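Local coordinates for nucleotidyl transferase AbiEii/AbiGii toxin family protein (Mycobacterium tuberculosis, PDB 6Y56) that is a nucleotidyltransferase toxin of a toxin-antitoxin system, which probably blocks growth by modifying and so inactivating tRNA acceptor stems, at residues Ala164-Arg175 with Leu198-Val207. Numbering follows the deposited sequence.
Sequences AEACAEKLARYR and LVRRLWVLKV
Ala168 and Trp203 mark the middle of a close helix pair: segments 164-175 and 198-207 run in the same general direction, crossing at -48° with their axes 8.2 Å apart. Small residues on the first helix permit this; the CB of Ala168 lies 3.5 Å from Leu202 CB and also meets the backbone N of Trp203. One turn earlier, Val199 fits as a knob into the hole formed by Ala164, Cys167, Ala168 and Leu171. Its CG1 branch reaches Leu171 CD1 and Cys167 SG, while CG2 lies over Ala164. Trp203, its CG placed opposite the backbone N (chi1 174°), turns the pyrrole side of its indole to the first helix, and Ala172 CA lies in the ring plane at that edge. There CD1 packs 3.4 Å from Leu171 CB, and NE1 gives a weak, bent hydrogen bond of 3.2 Å to Leu171 O, a carbonyl that also accepts the helical bond from Arg175 N. On another flank Lys206, bent at chi2 (-81°), brings NZ between two carboxylates one turn apart: Glu165 OE2 and Glu169 OE2 each accept an N-H from NZ at 2.8 Å through the anti lone pair, two salt bridges on one ammonium. Glu165 OE2 also accepts from Ala134 N and its OE1 from Leu135 N; Glu169 OE1 pairs with Lys49. Val207 CG2 packs against Ala172, and helix 281-292 touches Leu198 and Leu202. Two helices thus cross through an alanine face, with Val199 as a knob in one hole and a Glu165-Lys206-Glu169 salt-bridge network along one flank, in the largely helical C-terminal half of an AbiEii-family nucleotidyltransferase.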
loop_
_atom_site.group_PDB
_atom_site.type_symbol
_atom_site.label_atom_id
_atom_site.label_comp_id
_atom_site.label_asym_id
_atom_site.label_seq_id
_atom_site.Cartn_x
_atom_site.Cartn_y
_atom_site.Cartn_z
ATOM N N ALA A 164 -10.507 -2.156 6.220
ATOM C CA ALA A 164 -10.694 -0.989 7.084
ATOM C C ALA A 164 -9.354 -0.420 7.525
ATOM O O ALA A 164 -9.195 0.803 7.644
ATOM C CB ALA A 164 -11.511 -1.370 8.315
ATOM N N GLU A 165 -8.382 -1.297 7.795
ATOM C CA GLU A 165 -7.062 -0.843 8.209
ATOM C C GLU A 165 -6.294 -0.224 7.044
ATOM O O GLU A 165 -5.567 0.752 7.230
ATOM C CB GLU A 165 -6.290 -1.992 8.858
ATOM C CG GLU A 165 -4.967 -1.564 9.456
ATOM C CD GLU A 165 -4.478 -2.493 10.539
ATOM O OE1 GLU A 165 -4.965 -3.646 10.624
ATOM O OE2 GLU A 165 -3.596 -2.076 11.311
ATOM N N ALA A 166 -6.432 -0.782 5.839
ATOM C CA ALA A 166 -5.785 -0.174 4.680
ATOM C C ALA A 166 -6.299 1.241 4.450
ATOM O O ALA A 166 -5.520 2.161 4.157
ATOM C CB ALA A 166 -6.036 -1.032 3.437
ATOM N N CYS A 167 -7.611 1.437 4.605
ATOM C CA CYS A 167 -8.178 2.765 4.435
ATOM C C CYS A 167 -7.668 3.711 5.522
ATOM O O CYS A 167 -7.255 4.842 5.227
ATOM C CB CYS A 167 -9.700 2.661 4.442
ATOM S SG CYS A 167 -10.535 4.188 4.004
ATOM N N ALA A 168 -7.622 3.243 6.775
ATOM C CA ALA A 168 -7.108 4.075 7.863
ATOM C C ALA A 168 -5.647 4.454 7.634
ATOM O O ALA A 168 -5.249 5.594 7.902
ATOM C CB ALA A 168 -7.285 3.358 9.204
ATOM N N GLU A 169 -4.829 3.516 7.132
ATOM C CA GLU A 169 -3.435 3.837 6.845
ATOM C C GLU A 169 -3.322 4.871 5.732
ATOM O O GLU A 169 -2.482 5.779 5.797
ATOM C CB GLU A 169 -2.662 2.567 6.486
ATOM C CG GLU A 169 -2.416 1.665 7.682
ATOM C CD GLU A 169 -1.211 0.760 7.527
ATOM O OE1 GLU A 169 -0.678 0.631 6.405
ATOM O OE2 GLU A 169 -0.809 0.163 8.541
ATOM N N LYS A 170 -4.165 4.765 4.709
ATOM C CA LYS A 170 -4.138 5.756 3.638
ATOM C C LYS A 170 -4.508 7.128 4.162
ATOM O O LYS A 170 -3.856 8.126 3.833
ATOM C CB LYS A 170 -5.100 5.351 2.522
ATOM C CG LYS A 170 -4.587 4.271 1.593
ATOM C CD LYS A 170 -3.557 4.837 0.629
ATOM C CE LYS A 170 -2.878 3.714 -0.112
ATOM N NZ LYS A 170 -1.947 4.278 -1.109
ATOM N N LEU A 171 -5.532 7.193 5.010
ATOM C CA LEU A 171 -5.941 8.464 5.588
ATOM C C LEU A 171 -4.878 9.032 6.514
ATOM O O LEU A 171 -4.739 10.258 6.637
ATOM C CB LEU A 171 -7.243 8.262 6.357
ATOM C CG LEU A 171 -8.484 7.959 5.524
ATOM C CD1 LEU A 171 -9.624 7.441 6.401
ATOM C CD2 LEU A 171 -8.888 9.206 4.739
ATOM N N ALA A 172 -4.148 8.156 7.204
ATOM C CA ALA A 172 -3.093 8.617 8.097
ATOM C C ALA A 172 -1.963 9.279 7.325
ATOM O O ALA A 172 -1.403 10.283 7.773
ATOM C CB ALA A 172 -2.574 7.450 8.939
ATOM N N ARG A 173 -1.607 8.743 6.171
ATOM C CA ARG A 173 -0.589 9.421 5.375
ATOM C C ARG A 173 -1.143 10.671 4.706
ATOM O O ARG A 173 -0.462 11.703 4.655
ATOM C CB ARG A 173 -0.008 8.481 4.334
ATOM C CG ARG A 173 1.043 9.185 3.482
ATOM C CD ARG A 173 2.046 8.206 2.922
ATOM N NE ARG A 173 1.457 7.419 1.849
ATOM C CZ ARG A 173 2.013 6.327 1.341
ATOM N NH1 ARG A 173 3.165 5.885 1.828
ATOM N NH2 ARG A 173 1.411 5.674 0.357
ATOM N N TYR A 174 -2.375 10.592 4.190
ATOM C CA TYR A 174 -3.017 11.741 3.557
ATOM C C TYR A 174 -3.056 12.932 4.494
ATOM O O TYR A 174 -2.932 14.082 4.050
ATOM C CB TYR A 174 -4.433 11.319 3.166
ATOM C CG TYR A 174 -5.171 12.181 2.174
ATOM C CD1 TYR A 174 -4.851 12.166 0.823
ATOM C CD2 TYR A 174 -6.246 12.952 2.582
ATOM C CE1 TYR A 174 -5.568 12.938 -0.086
ATOM C CE2 TYR A 174 -6.963 13.717 1.691
ATOM C CZ TYR A 174 -6.620 13.707 0.368
ATOM O OH TYR A 174 -7.351 14.484 -0.508
ATOM N N ARG A 175 -3.209 12.676 5.791
ATOM C CA ARG A 175 -3.251 13.729 6.787
ATOM C C ARG A 175 -1.927 14.480 6.872
ATOM O O ARG A 175 -1.900 15.652 7.283
ATOM C CB ARG A 175 -3.601 13.064 8.111
ATOM C CG ARG A 175 -3.591 13.944 9.281
ATOM C CD ARG A 175 -2.256 13.950 9.995
ATOM N NE ARG A 175 -2.299 15.115 10.829
ATOM C CZ ARG A 175 -1.422 15.424 11.764
ATOM N NH1 ARG A 175 -1.610 16.525 12.468
ATOM N NH2 ARG A 175 -0.381 14.632 12.014
ATOM N N LEU A 198 -15.087 2.124 12.551
ATOM C CA LEU A 198 -13.821 1.413 12.673
ATOM C C LEU A 198 -12.700 2.123 11.922
ATOM O O LEU A 198 -11.592 2.268 12.455
ATOM C CB LEU A 198 -14.008 -0.015 12.166
ATOM C CG LEU A 198 -12.747 -0.876 12.130
ATOM C CD1 LEU A 198 -12.130 -1.072 13.509
ATOM C CD2 LEU A 198 -13.121 -2.220 11.523
ATOM N N VAL A 199 -12.979 2.590 10.700
ATOM C CA VAL A 199 -11.983 3.344 9.943
ATOM C C VAL A 199 -11.594 4.614 10.692
ATOM O O VAL A 199 -10.406 4.946 10.811
ATOM C CB VAL A 199 -12.481 3.643 8.516
ATOM C CG1 VAL A 199 -11.558 4.660 7.839
ATOM C CG2 VAL A 199 -12.506 2.373 7.699
ATOM N N ARG A 200 -12.575 5.321 11.254
ATOM C CA ARG A 200 -12.275 6.557 11.965
ATOM C C ARG A 200 -11.448 6.287 13.214
ATOM O O ARG A 200 -10.479 7.010 13.496
ATOM C CB ARG A 200 -13.584 7.255 12.323
ATOM C CG ARG A 200 -13.430 8.555 13.103
ATOM C CD ARG A 200 -14.781 9.247 13.327
ATOM N NE ARG A 200 -15.716 8.367 14.013
ATOM C CZ ARG A 200 -16.938 8.063 13.591
ATOM N NH1 ARG A 200 -17.446 8.586 12.484
ATOM N NH2 ARG A 200 -17.675 7.233 14.311
ATOM N N ARG A 201 -11.819 5.257 13.980
ATOM C CA ARG A 201 -11.069 4.888 15.176
ATOM C C ARG A 201 -9.643 4.501 14.825
ATOM O O ARG A 201 -8.684 5.000 15.429
ATOM C CB ARG A 201 -11.797 3.756 15.913
ATOM C CG ARG A 201 -11.035 3.127 17.081
ATOM C CD ARG A 201 -10.675 4.142 18.148
ATOM N NE ARG A 201 -11.844 4.819 18.709
ATOM C CZ ARG A 201 -12.406 4.516 19.876
ATOM N NH1 ARG A 201 -13.447 5.218 20.309
ATOM N NH2 ARG A 201 -11.926 3.523 20.614
ATOM N N LEU A 202 -9.482 3.637 13.827
ATOM C CA LEU A 202 -8.149 3.205 13.425
ATOM C C LEU A 202 -7.322 4.372 12.906
ATOM O O LEU A 202 -6.116 4.432 13.159
ATOM C CB LEU A 202 -8.249 2.115 12.359
ATOM C CG LEU A 202 -8.636 0.732 12.859
ATOM C CD1 LEU A 202 -8.897 -0.169 11.665
ATOM C CD2 LEU A 202 -7.516 0.181 13.715
ATOM N N TRP A 203 -7.945 5.297 12.164
ATOM C CA TRP A 203 -7.235 6.474 11.664
ATOM C C TRP A 203 -6.616 7.262 12.812
ATOM O O TRP A 203 -5.425 7.593 12.790
ATOM C CB TRP A 203 -8.202 7.352 10.864
ATOM C CG TRP A 203 -7.653 8.667 10.406
ATOM C CD1 TRP A 203 -6.544 8.876 9.641
ATOM C CD2 TRP A 203 -8.207 9.956 10.673
ATOM N NE1 TRP A 203 -6.386 10.220 9.405
ATOM C CE2 TRP A 203 -7.389 10.907 10.033
ATOM C CE3 TRP A 203 -9.316 10.398 11.393
ATOM C CZ2 TRP A 203 -7.646 12.282 10.088
ATOM C CZ3 TRP A 203 -9.573 11.750 11.447
ATOM C CH2 TRP A 203 -8.737 12.679 10.797
ATOM N N VAL A 204 -7.407 7.546 13.845
ATOM C CA VAL A 204 -6.886 8.302 14.980
ATOM C C VAL A 204 -5.740 7.553 15.644
ATOM O O VAL A 204 -4.717 8.148 16.002
ATOM C CB VAL A 204 -8.014 8.626 15.978
ATOM C CG1 VAL A 204 -7.447 9.278 17.248
ATOM C CG2 VAL A 204 -9.035 9.524 15.321
ATOM N N LEU A 205 -5.894 6.238 15.834
ATOM C CA LEU A 205 -4.856 5.453 16.499
ATOM C C LEU A 205 -3.597 5.364 15.647
ATOM O O LEU A 205 -2.480 5.383 16.184
ATOM C CB LEU A 205 -5.379 4.055 16.840
ATOM C CG LEU A 205 -6.579 4.028 17.788
ATOM C CD1 LEU A 205 -7.137 2.626 17.949
ATOM C CD2 LEU A 205 -6.247 4.605 19.158
ATOM N N LYS A 206 -3.747 5.290 14.323
ATOM C CA LYS A 206 -2.571 5.246 13.456
ATOM C C LYS A 206 -1.826 6.570 13.496
ATOM O O LYS A 206 -0.593 6.588 13.594
ATOM C CB LYS A 206 -2.975 4.941 12.014
ATOM C CG LYS A 206 -3.497 3.532 11.782
ATOM C CD LYS A 206 -2.392 2.495 11.638
ATOM C CE LYS A 206 -2.994 1.117 11.391
ATOM N NZ LYS A 206 -1.929 0.122 11.108
ATOM N N VAL A 207 -2.556 7.688 13.420
ATOM C CA VAL A 207 -1.907 8.994 13.478
ATOM C C VAL A 207 -1.213 9.193 14.819
ATOM O O VAL A 207 -0.100 9.737 14.883
ATOM C CB VAL A 207 -2.913 10.120 13.180
ATOM C CG1 VAL A 207 -2.243 11.476 13.422
ATOM C CG2 VAL A 207 -3.421 10.024 11.745
#